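Local coordinates for extracellular solute-binding protein, family 5 (Chelativorans sp., PDB 6WM6) that captures EDTA and related aminopolycarboxylates in the periplasm, probably for delivery to an ABC transporter, at residues Y222-V236 against G246-T258. Sequence-based numbering, arbitrary orientation.
Sequences YMVESFDPGQLVTLV and GPYLDKLKFRIIT
Y222 lies between P247 and L252, beside an antiparallel pairing in which strand 232-236, the second arm of a hairpin, runs along strand 251-256 with axes 4.6 Å apart at closest approach. CB of P247, a residue entered through a cis peptide bond, lies 3.4 Å from Y222 CZ over one ring face; over the opposite face L252 CB makes a CH-pi contact, 13° off the ring normal. The phenol oxygen OH accepts from L249 N at 3.1 Å, and a water at the ring edge ties the same OH to Y248 N. Replacing Y222 with an alanine would probably leave L249 N without this acceptor and open a gap between P247 and L252.

Four backbone bonds join V233 to F254 and L235 to L252, the hydrogen-bonded pairs, the shortest being L235 N to L252 O at 2.8 Å. V233, L235, L252 and F254 share one sheet face, where L235 CD1 meets the edge of the F254 ring at CD2 (3.7 Å) and helix 71-77 packs against V233 and F254. On the other face, K253 extends beside T234 and its ammonium bridges to E49 of strand 49-54, the next strand of the four-stranded sheet. K251, also extended, forms a salt bridge from NZ to E225 OE1 (3.0 Å), on its syn lone pair. E225 itself belongs to a classic bulge, in which E225 N and S226 N both donate to T234 O.

Toward the hairpin turn, R255, in the one of its two conformers described here, turns about its CB-CG bond (chi2 79°), bringing NH1 back to Q231, while NH2 pairs with E271. In this conformer NH1 bonds both Q231 OE1 (2.9 Å) and Q231 O, the latter in the guanidinium plane; I256 N reaches that same carbonyl oxygen from the opposite face of its plane.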
ATOM      1  N   TYR A 222      12.433 -11.667 -15.808  1.00 16.93           N
ATOM      2  CA  TYR A 222      13.797 -11.208 -15.574  1.00 16.66           C
ATOM      3  C   TYR A 222      14.412 -11.963 -14.397  1.00 17.56           C
ATOM      4  O   TYR A 222      13.704 -12.618 -13.625  1.00 18.52           O
ATOM      5  CB  TYR A 222      13.816  -9.678 -15.334  1.00 17.27           C
ATOM      6  CG  TYR A 222      13.521  -8.882 -16.602  1.00 16.55           C
ATOM      7  CD1 TYR A 222      14.511  -8.619 -17.519  1.00 17.04           C
ATOM      8  CD2 TYR A 222      12.249  -8.412 -16.861  1.00 16.97           C
ATOM      9  CE1 TYR A 222      14.255  -7.929 -18.673  1.00 17.14           C
ATOM     10  CE2 TYR A 222      11.973  -7.697 -18.014  1.00 17.23           C
ATOM     11  CZ  TYR A 222      12.983  -7.468 -18.917  1.00 16.88           C
ATOM     12  OH  TYR A 222      12.747  -6.784 -20.100  1.00 18.35           O
ATOM     13  N   MET A 223      15.731 -11.875 -14.278  1.00 17.95           N
ATOM     14  CA  MET A 223      16.449 -12.466 -13.157  1.00 17.45           C
ATOM     15  C   MET A 223      17.633 -11.578 -12.827  1.00 17.83           C
ATOM     16  O   MET A 223      18.132 -10.871 -13.691  1.00 18.84           O
ATOM     17  CB  MET A 223      16.884 -13.897 -13.495  1.00 20.18           C
ATOM     18  CG  MET A 223      17.938 -14.009 -14.589  1.00 20.76           C
ATOM     19  SD  MET A 223      18.098 -15.707 -15.200  1.00 23.40           S
ATOM     20  CE  MET A 223      18.380 -16.637 -13.706  1.00 32.99           C
ATOM     21  N   VAL A 224      18.094 -11.637 -11.582  1.00 19.39           N
ATOM     22  CA  VAL A 224      19.184 -10.765 -11.150  1.00 20.92           C
ATOM     23  C   VAL A 224      20.511 -11.258 -11.712  1.00 20.92           C
ATOM     24  O   VAL A 224      20.895 -12.429 -11.527  1.00 23.36           O
ATOM     25  CB  VAL A 224      19.220 -10.669  -9.618  1.00 22.93           C
ATOM     26  CG1 VAL A 224      20.400  -9.774  -9.170  1.00 24.89           C
ATOM     27  CG2 VAL A 224      17.931 -10.120  -9.087  1.00 24.85           C
ATOM     28  N   GLU A 225      21.214 -10.373 -12.405  1.00 19.86           N
ATOM     29  CA  GLU A 225      22.590 -10.583 -12.838  1.00 20.90           C
ATOM     30  C   GLU A 225      23.594 -10.136 -11.780  1.00 23.07           C
ATOM     31  O   GLU A 225      24.590 -10.837 -11.556  1.00 23.96           O
ATOM     32  CB  GLU A 225      22.848  -9.840 -14.152  1.00 23.33           C
ATOM     33  CG  GLU A 225      24.259 -10.018 -14.708  1.00 25.77           C
ATOM     34  CD  GLU A 225      24.488  -9.233 -15.987  1.00 28.36           C
ATOM     35  OE1 GLU A 225      24.524  -7.984 -15.934  1.00 32.41           O
ATOM     36  OE2 GLU A 225      24.616  -9.865 -17.063  1.00 37.47           O
ATOM     37  N   SER A 226      23.375  -8.981 -11.149  1.00 22.02           N
ATOM     38  CA  SER A 226      24.282  -8.485 -10.133  1.00 21.95           C
ATOM     39  C   SER A 226      23.568  -7.500  -9.222  1.00 22.01           C
ATOM     40  O   SER A 226      22.535  -6.917  -9.578  1.00 21.24           O
ATOM     41  CB  SER A 226      25.510  -7.794 -10.746  1.00 26.14           C
ATOM     42  OG  SER A 226      25.118  -6.625 -11.451  1.00 27.73           O
ATOM     43  N   PHE A 227      24.139  -7.318  -8.038  1.00 23.67           N
ATOM     44  CA  PHE A 227      23.675  -6.341  -7.071  1.00 21.99           C
ATOM     45  C   PHE A 227      24.870  -5.619  -6.482  1.00 24.73           C
ATOM     46  O   PHE A 227      25.756  -6.259  -5.898  1.00 27.24           O
ATOM     47  CB  PHE A 227      22.875  -6.996  -5.950  1.00 21.81           C
ATOM     48  CG  PHE A 227      22.433  -6.048  -4.882  1.00 23.24           C
ATOM     49  CD1 PHE A 227      21.712  -4.906  -5.203  1.00 24.86           C
ATOM     50  CD2 PHE A 227      22.731  -6.297  -3.545  1.00 24.56           C
ATOM     51  CE1 PHE A 227      21.295  -4.029  -4.218  1.00 26.90           C
ATOM     52  CE2 PHE A 227      22.308  -5.431  -2.559  1.00 27.30           C
ATOM     53  CZ  PHE A 227      21.585  -4.300  -2.891  1.00 26.22           C
ATOM     54  N   ASP A 228      24.904  -4.297  -6.637  1.00 24.69           N
ATOM     55  CA  ASP A 228      25.921  -3.450  -6.035  1.00 25.68           C
ATOM     56  C   ASP A 228      25.255  -2.746  -4.859  1.00 28.15           C
ATOM     57  O   ASP A 228      24.458  -1.814  -5.069  1.00 24.37           O
ATOM     58  CB  ASP A 228      26.448  -2.437  -7.054  1.00 29.37           C
ATOM     59  CG  ASP A 228      27.605  -1.616  -6.521  1.00 42.19           C
ATOM     60  OD1 ASP A 228      28.103  -1.925  -5.417  1.00 38.52           O
ATOM     61  OD2 ASP A 228      28.016  -0.661  -7.214  1.00 37.21           O
ATOM     62  N   PRO A 229      25.513  -3.165  -3.621  1.00 26.41           N
ATOM     63  CA  PRO A 229      24.760  -2.635  -2.477  1.00 25.95           C
ATOM     64  C   PRO A 229      24.756  -1.117  -2.409  1.00 25.76           C
ATOM     65  O   PRO A 229      25.789  -0.458  -2.562  1.00 29.10           O
ATOM     66  CB  PRO A 229      25.487  -3.249  -1.268  1.00 29.70           C
ATOM     67  CG  PRO A 229      26.045  -4.515  -1.795  1.00 28.41           C
ATOM     68  CD  PRO A 229      26.446  -4.241  -3.216  1.00 29.08           C
ATOM     69  N   GLY A 230      23.567  -0.562  -2.177  1.00 26.09           N
ATOM     70  CA  GLY A 230      23.389   0.862  -2.105  1.00 26.18           C
ATOM     71  C   GLY A 230      23.445   1.582  -3.432  1.00 27.33           C
ATOM     72  O   GLY A 230      23.334   2.813  -3.449  1.00 28.86           O
ATOM     73  N   GLN A 231      23.607   0.854  -4.543  1.00 27.00           N
ATOM     74  CA  GLN A 231      23.820   1.494  -5.827  1.00 28.43           C
ATOM     75  C   GLN A 231      22.891   0.996  -6.925  1.00 24.03           C
ATOM     76  O   GLN A 231      22.205   1.807  -7.549  1.00 24.19           O
ATOM     77  CB  GLN A 231      25.268   1.305  -6.298  1.00 28.39           C
ATOM     78  CG  GLN A 231      26.310   1.873  -5.355  1.00 40.05           C
ATOM     79  CD  GLN A 231      26.226   3.382  -5.230  1.00 48.90           C
ATOM     80  OE1 GLN A 231      26.007   4.090  -6.216  1.00 49.33           O
ATOM     81  NE2 GLN A 231      26.392   3.882  -4.013  1.00 50.05           N
ATOM     82  N   LEU A 232      22.879  -0.308  -7.204  1.00 22.39           N
ATOM     83  CA  LEU A 232      22.283  -0.764  -8.462  1.00 21.42           C
ATOM     84  C   LEU A 232      21.941  -2.243  -8.433  1.00 21.24           C
ATOM     85  O   LEU A 232      22.802  -3.080  -8.129  1.00 22.21           O
ATOM     86  CB  LEU A 232      23.287  -0.507  -9.599  1.00 23.27           C
ATOM     87  CG  LEU A 232      22.816  -0.766 -11.025  1.00 22.64           C
ATOM     88  CD1 LEU A 232      21.774   0.270 -11.427  1.00 22.02           C
ATOM     89  CD2 LEU A 232      23.987  -0.752 -11.993  1.00 23.66           C
ATOM     90  N   VAL A 233      20.704  -2.563  -8.802  1.00 19.49           N
ATOM     91  CA  VAL A 233      20.276  -3.932  -9.109  1.00 19.80           C
ATOM     92  C   VAL A 233      20.229  -4.050 -10.621  1.00 18.83           C
ATOM     93  O   VAL A 233      19.559  -3.242 -11.281  1.00 19.84           O
ATOM     94  CB  VAL A 233      18.886  -4.224  -8.524  1.00 20.21           C
ATOM     95  CG1 VAL A 233      18.584  -5.723  -8.641  1.00 22.84           C
ATOM     96  CG2 VAL A 233      18.762  -3.755  -7.087  1.00 23.62           C
ATOM     97  N   THR A 234      20.918  -5.035 -11.179  1.00 17.94           N
ATOM     98  CA  THR A 234      20.904  -5.289 -12.615  1.00 19.52           C
ATOM     99  C   THR A 234      20.215  -6.612 -12.883  1.00 19.66           C
ATOM    100  O   THR A 234      20.671  -7.657 -12.403  1.00 19.83           O
ATOM    101  CB  THR A 234      22.321  -5.291 -13.183  1.00 19.94           C
ATOM    102  OG1 THR A 234      22.899  -4.002 -12.958  1.00 21.13           O
ATOM    103  CG2 THR A 234      22.279  -5.552 -14.670  1.00 20.33           C
ATOM    104  N   LEU A 235      19.138  -6.572 -13.667  1.00 18.73           N
ATOM    105  CA  LEU A 235      18.424  -7.766 -14.103  1.00 18.62           C
ATOM    106  C   LEU A 235      18.590  -7.984 -15.600  1.00 18.63           C
ATOM    107  O   LEU A 235      18.766  -7.029 -16.373  1.00 19.90           O
ATOM    108  CB  LEU A 235      16.931  -7.673 -13.795  1.00 18.88           C
ATOM    109  CG  LEU A 235      16.544  -7.551 -12.327  1.00 20.48           C
ATOM    110  CD1 LEU A 235      16.698  -6.179 -11.795  1.00 24.25           C
ATOM    111  CD2 LEU A 235      15.092  -8.006 -12.142  1.00 29.38           C
ATOM    112  N   VAL A 236      18.536  -9.245 -16.008  1.00 19.55           N
ATOM    113  CA  VAL A 236      18.619  -9.656 -17.406  1.00 18.96           C
ATOM    114  C   VAL A 236      17.465 -10.608 -17.668  1.00 18.16           C
ATOM    115  O   VAL A 236      16.858 -11.133 -16.724  1.00 18.12           O
ATOM    116  CB  VAL A 236      19.979 -10.346 -17.715  1.00 20.64           C
ATOM    117  CG1 VAL A 236      21.117  -9.335 -17.555  1.00 21.70           C
ATOM    118  CG2 VAL A 236      20.178 -11.568 -16.806  1.00 20.44           C
ATOM    119  N   GLY A 246       7.197 -10.950 -23.934  1.00 20.36           N
ATOM    120  CA  GLY A 246       8.462 -10.483 -23.426  1.00 20.50           C
ATOM    121  C   GLY A 246       9.384 -11.593 -22.993  1.00 20.44           C
ATOM    122  O   GLY A 246       9.166 -12.776 -23.282  1.00 20.63           O
ATOM    123  N   PRO A 247      10.464 -11.235 -22.299  1.00 20.02           N
ATOM    124  CA  PRO A 247      10.866  -9.850 -22.025  1.00 20.58           C
ATOM    125  C   PRO A 247      11.447  -9.184 -23.273  1.00 20.62           C
ATOM    126  O   PRO A 247      11.908  -9.867 -24.196  1.00 22.52           O
ATOM    127  CB  PRO A 247      11.973 -10.026 -20.980  1.00 21.79           C
ATOM    128  CG  PRO A 247      12.586 -11.324 -21.311  1.00 22.94           C
ATOM    129  CD  PRO A 247      11.449 -12.200 -21.779  1.00 22.18           C
ATOM    130  N   TYR A 248      11.421  -7.867 -23.312  1.00 18.46           N
ATOM    131  CA  TYR A 248      11.934  -7.120 -24.459  1.00 18.76           C
ATOM    132  C   TYR A 248      13.290  -6.472 -24.244  1.00 20.36           C
ATOM    133  O   TYR A 248      13.942  -6.120 -25.235  1.00 23.48           O
ATOM    134  CB  TYR A 248      10.942  -6.014 -24.854  1.00 20.24           C
ATOM    135  CG  TYR A 248       9.634  -6.530 -25.380  1.00 20.36           C
ATOM    136  CD1 TYR A 248       8.584  -6.846 -24.536  1.00 21.37           C
ATOM    137  CD2 TYR A 248       9.433  -6.695 -26.743  1.00 24.41           C
ATOM    138  CE1 TYR A 248       7.384  -7.312 -25.026  1.00 23.39           C
ATOM    139  CE2 TYR A 248       8.228  -7.163 -27.240  1.00 28.27           C
ATOM    140  CZ  TYR A 248       7.211  -7.464 -26.368  1.00 29.64           C
ATOM    141  OH  TYR A 248       5.995  -7.933 -26.840  1.00 34.31           O
ATOM    142  N   LEU A 249      13.740  -6.298 -23.011  1.00 19.00           N
ATOM    143  CA  LEU A 249      14.973  -5.566 -22.732  1.00 18.68           C
ATOM    144  C   LEU A 249      16.143  -6.512 -22.511  1.00 20.13           C
ATOM    145  O   LEU A 249      15.994  -7.625 -22.003  1.00 21.82           O
ATOM    146  CB  LEU A 249      14.812  -4.705 -21.481  1.00 18.70           C
ATOM    147  CG  LEU A 249      13.723  -3.635 -21.555  1.00 18.02           C
ATOM    148  CD1 LEU A 249      13.409  -3.119 -20.170  1.00 20.38           C
ATOM    149  CD2 LEU A 249      14.152  -2.509 -22.470  1.00 18.43           C
ATOM    150  N   ASP A 250      17.328  -6.043 -22.890  1.00 20.14           N
ATOM    151  CA  ASP A 250      18.548  -6.769 -22.559  1.00 20.94           C
ATOM    152  C   ASP A 250      18.894  -6.626 -21.087  1.00 18.95           C
ATOM    153  O   ASP A 250      19.417  -7.565 -20.489  1.00 22.15           O
ATOM    154  CB  ASP A 250      19.715  -6.248 -23.402  1.00 23.03           C
ATOM    155  CG  ASP A 250      19.560  -6.569 -24.873  1.00 27.39           C
ATOM    156  OD1 ASP A 250      19.182  -7.708 -25.194  1.00 31.04           O
ATOM    157  OD2 ASP A 250      19.806  -5.664 -25.696  1.00 30.60           O
ATOM    158  N   LYS A 251      18.620  -5.466 -20.492  1.00 19.00           N
ATOM    159  CA  LYS A 251      18.801  -5.271 -19.068  1.00 19.15           C
ATOM    160  C   LYS A 251      17.712  -4.360 -18.530  1.00 17.91           C
ATOM    161  O   LYS A 251      17.294  -3.396 -19.186  1.00 18.75           O
ATOM    162  CB  LYS A 251      20.176  -4.679 -18.712  1.00 21.92           C
ATOM    163  CG  LYS A 251      21.338  -5.520 -19.212  1.00 23.71           C
ATOM    164  CD  LYS A 251      22.609  -5.262 -18.416  1.00 29.58           C
ATOM    165  CE  LYS A 251      23.778  -6.042 -19.009  1.00 32.90           C
ATOM    166  NZ  LYS A 251      25.000  -5.958 -18.160  1.00 40.35           N
ATOM    167  N   LEU A 252      17.250  -4.686 -17.321  1.00 18.06           N
ATOM    168  CA  LEU A 252      16.349  -3.860 -16.527  1.00 17.78           C
ATOM    169  C   LEU A 252      17.084  -3.572 -15.226  1.00 18.28           C
ATOM    170  O   LEU A 252      17.518  -4.509 -14.532  1.00 19.28           O
ATOM    171  CB  LEU A 252      15.051  -4.617 -16.244  1.00 18.65           C
ATOM    172  CG  LEU A 252      14.103  -3.938 -15.259  1.00 19.41           C
ATOM    173  CD1 LEU A 252      13.663  -2.573 -15.764  1.00 22.07           C
ATOM    174  CD2 LEU A 252      12.894  -4.854 -15.024  1.00 22.58           C
ATOM    175  N   LYS A 253      17.287  -2.300 -14.923  1.00 18.01           N
ATOM    176  CA  LYS A 253      18.098  -1.890 -13.794  1.00 17.36           C
ATOM    177  C   LYS A 253      17.269  -1.057 -12.832  1.00 18.23           C
ATOM    178  O   LYS A 253      16.417  -0.262 -13.251  1.00 18.97           O
ATOM    179  CB  LYS A 253      19.304  -1.059 -14.272  1.00 19.21           C
ATOM    180  CG  LYS A 253      20.332  -1.893 -15.023  1.00 20.84           C
ATOM    181  CD  LYS A 253      21.389  -1.045 -15.698  1.00 22.55           C
ATOM    182  CE  LYS A 253      22.457  -1.947 -16.283  1.00 24.95           C
ATOM    183  NZ  LYS A 253      23.463  -1.160 -17.047  1.00 30.84           N
ATOM    184  N   PHE A 254      17.521  -1.240 -11.531  1.00 17.87           N
ATOM    185  CA  PHE A 254      16.949  -0.399 -10.483  1.00 18.87           C
ATOM    186  C   PHE A 254      18.098   0.323  -9.808  1.00 18.14           C
ATOM    187  O   PHE A 254      18.966  -0.321  -9.200  1.00 18.93           O
ATOM    188  CB  PHE A 254      16.133  -1.246  -9.517  1.00 18.23           C
ATOM    189  CG  PHE A 254      14.930  -1.871 -10.147  1.00 18.54           C
ATOM    190  CD1 PHE A 254      13.776  -1.125 -10.347  1.00 18.23           C
ATOM    191  CD2 PHE A 254      14.958  -3.187 -10.549  1.00 20.98           C
ATOM    192  CE1 PHE A 254      12.664  -1.689 -10.929  1.00 19.84           C
ATOM    193  CE2 PHE A 254      13.823  -3.773 -11.129  1.00 20.69           C
ATOM    194  CZ  PHE A 254      12.694  -3.027 -11.323  1.00 19.52           C
ATOM    195  N   ARG A 255      18.132   1.640  -9.964  1.00 19.55           N
ATOM    196  CA  ARG A 255      19.191   2.474  -9.417  0.59 19.80           C
ATOM    197  C   ARG A 255      18.722   3.067  -8.097  1.00 20.86           C
ATOM    198  O   ARG A 255      17.667   3.698  -8.035  1.00 21.67           O
ATOM    199  CB  ARG A 255      19.509   3.592 -10.405  0.59 20.74           C
ATOM    200  CG  ARG A 255      20.549   4.599  -9.911  0.59 24.92           C
ATOM    201  CD  ARG A 255      21.963   4.089 -10.047  0.59 31.32           C
ATOM    202  NE  ARG A 255      22.915   5.181  -9.820  0.59 35.03           N
ATOM    203  CZ  ARG A 255      23.624   5.352  -8.709  0.59 29.92           C
ATOM    204  NH1 ARG A 255      23.523   4.499  -7.704  0.59 30.00           N
ATOM    205  NH2 ARG A 255      24.447   6.388  -8.615  0.59 33.33           N
ATOM    206  N   ILE A 256      19.514   2.866  -7.051  1.00 21.39           N
ATOM    207  CA  ILE A 256      19.156   3.325  -5.715  1.00 22.96           C
ATOM    208  C   ILE A 256      19.530   4.797  -5.572  1.00 24.20           C
ATOM    209  O   ILE A 256      20.711   5.148  -5.669  1.00 28.24           O
ATOM    210  CB  ILE A 256      19.837   2.444  -4.653  1.00 25.57           C
ATOM    211  CG1 ILE A 256      19.269   1.018  -4.764  1.00 28.26           C
ATOM    212  CG2 ILE A 256      19.629   3.013  -3.260  1.00 30.47           C
ATOM    213  CD1 ILE A 256      20.228  -0.066  -4.348  1.00 31.41           C
ATOM    214  N   ILE A 257      18.526   5.638  -5.342  1.00 24.75           N
ATOM    215  CA  ILE A 257      18.685   7.077  -5.096  1.00 28.72           C
ATOM    216  C   ILE A 257      17.845   7.375  -3.854  1.00 27.81           C
ATOM    217  O   ILE A 257      16.628   7.598  -3.951  1.00 31.12           O
ATOM    218  CB  ILE A 257      18.230   7.932  -6.284  1.00 25.81           C
ATOM    219  CG1 ILE A 257      18.987   7.533  -7.549  1.00 29.25           C
ATOM    220  CG2 ILE A 257      18.426   9.424  -5.993  1.00 28.67           C
ATOM    221  CD1 ILE A 257      18.538   8.271  -8.799  1.00 32.25           C
ATOM    222  N   THR A 258      18.491   7.388  -2.685  1.00 36.68           N
ATOM    223  CA  THR A 258      17.753   7.499  -1.427  1.00 51.75           C
ATOM    224  C   THR A 258      17.172   8.892  -1.220  1.00 55.33           C
ATOM    225  O   THR A 258      16.170   9.040  -0.510  1.00 52.07           O
ATOM    226  CB  THR A 258      18.667   7.122  -0.256  1.00 59.21           C
ATOM    227  OG1 THR A 258      19.877   7.888  -0.327  1.00 62.74           O
ATOM    228  CG2 THR A 258      19.000   5.630  -0.293  1.00 56.26           C
TER
HETATM  229  O   HOH W   1      10.278  -6.428 -20.970  1.00 18.30           O
HETATM  230  O   HOH W   2      25.388  -9.071 -19.360  1.00 44.29           O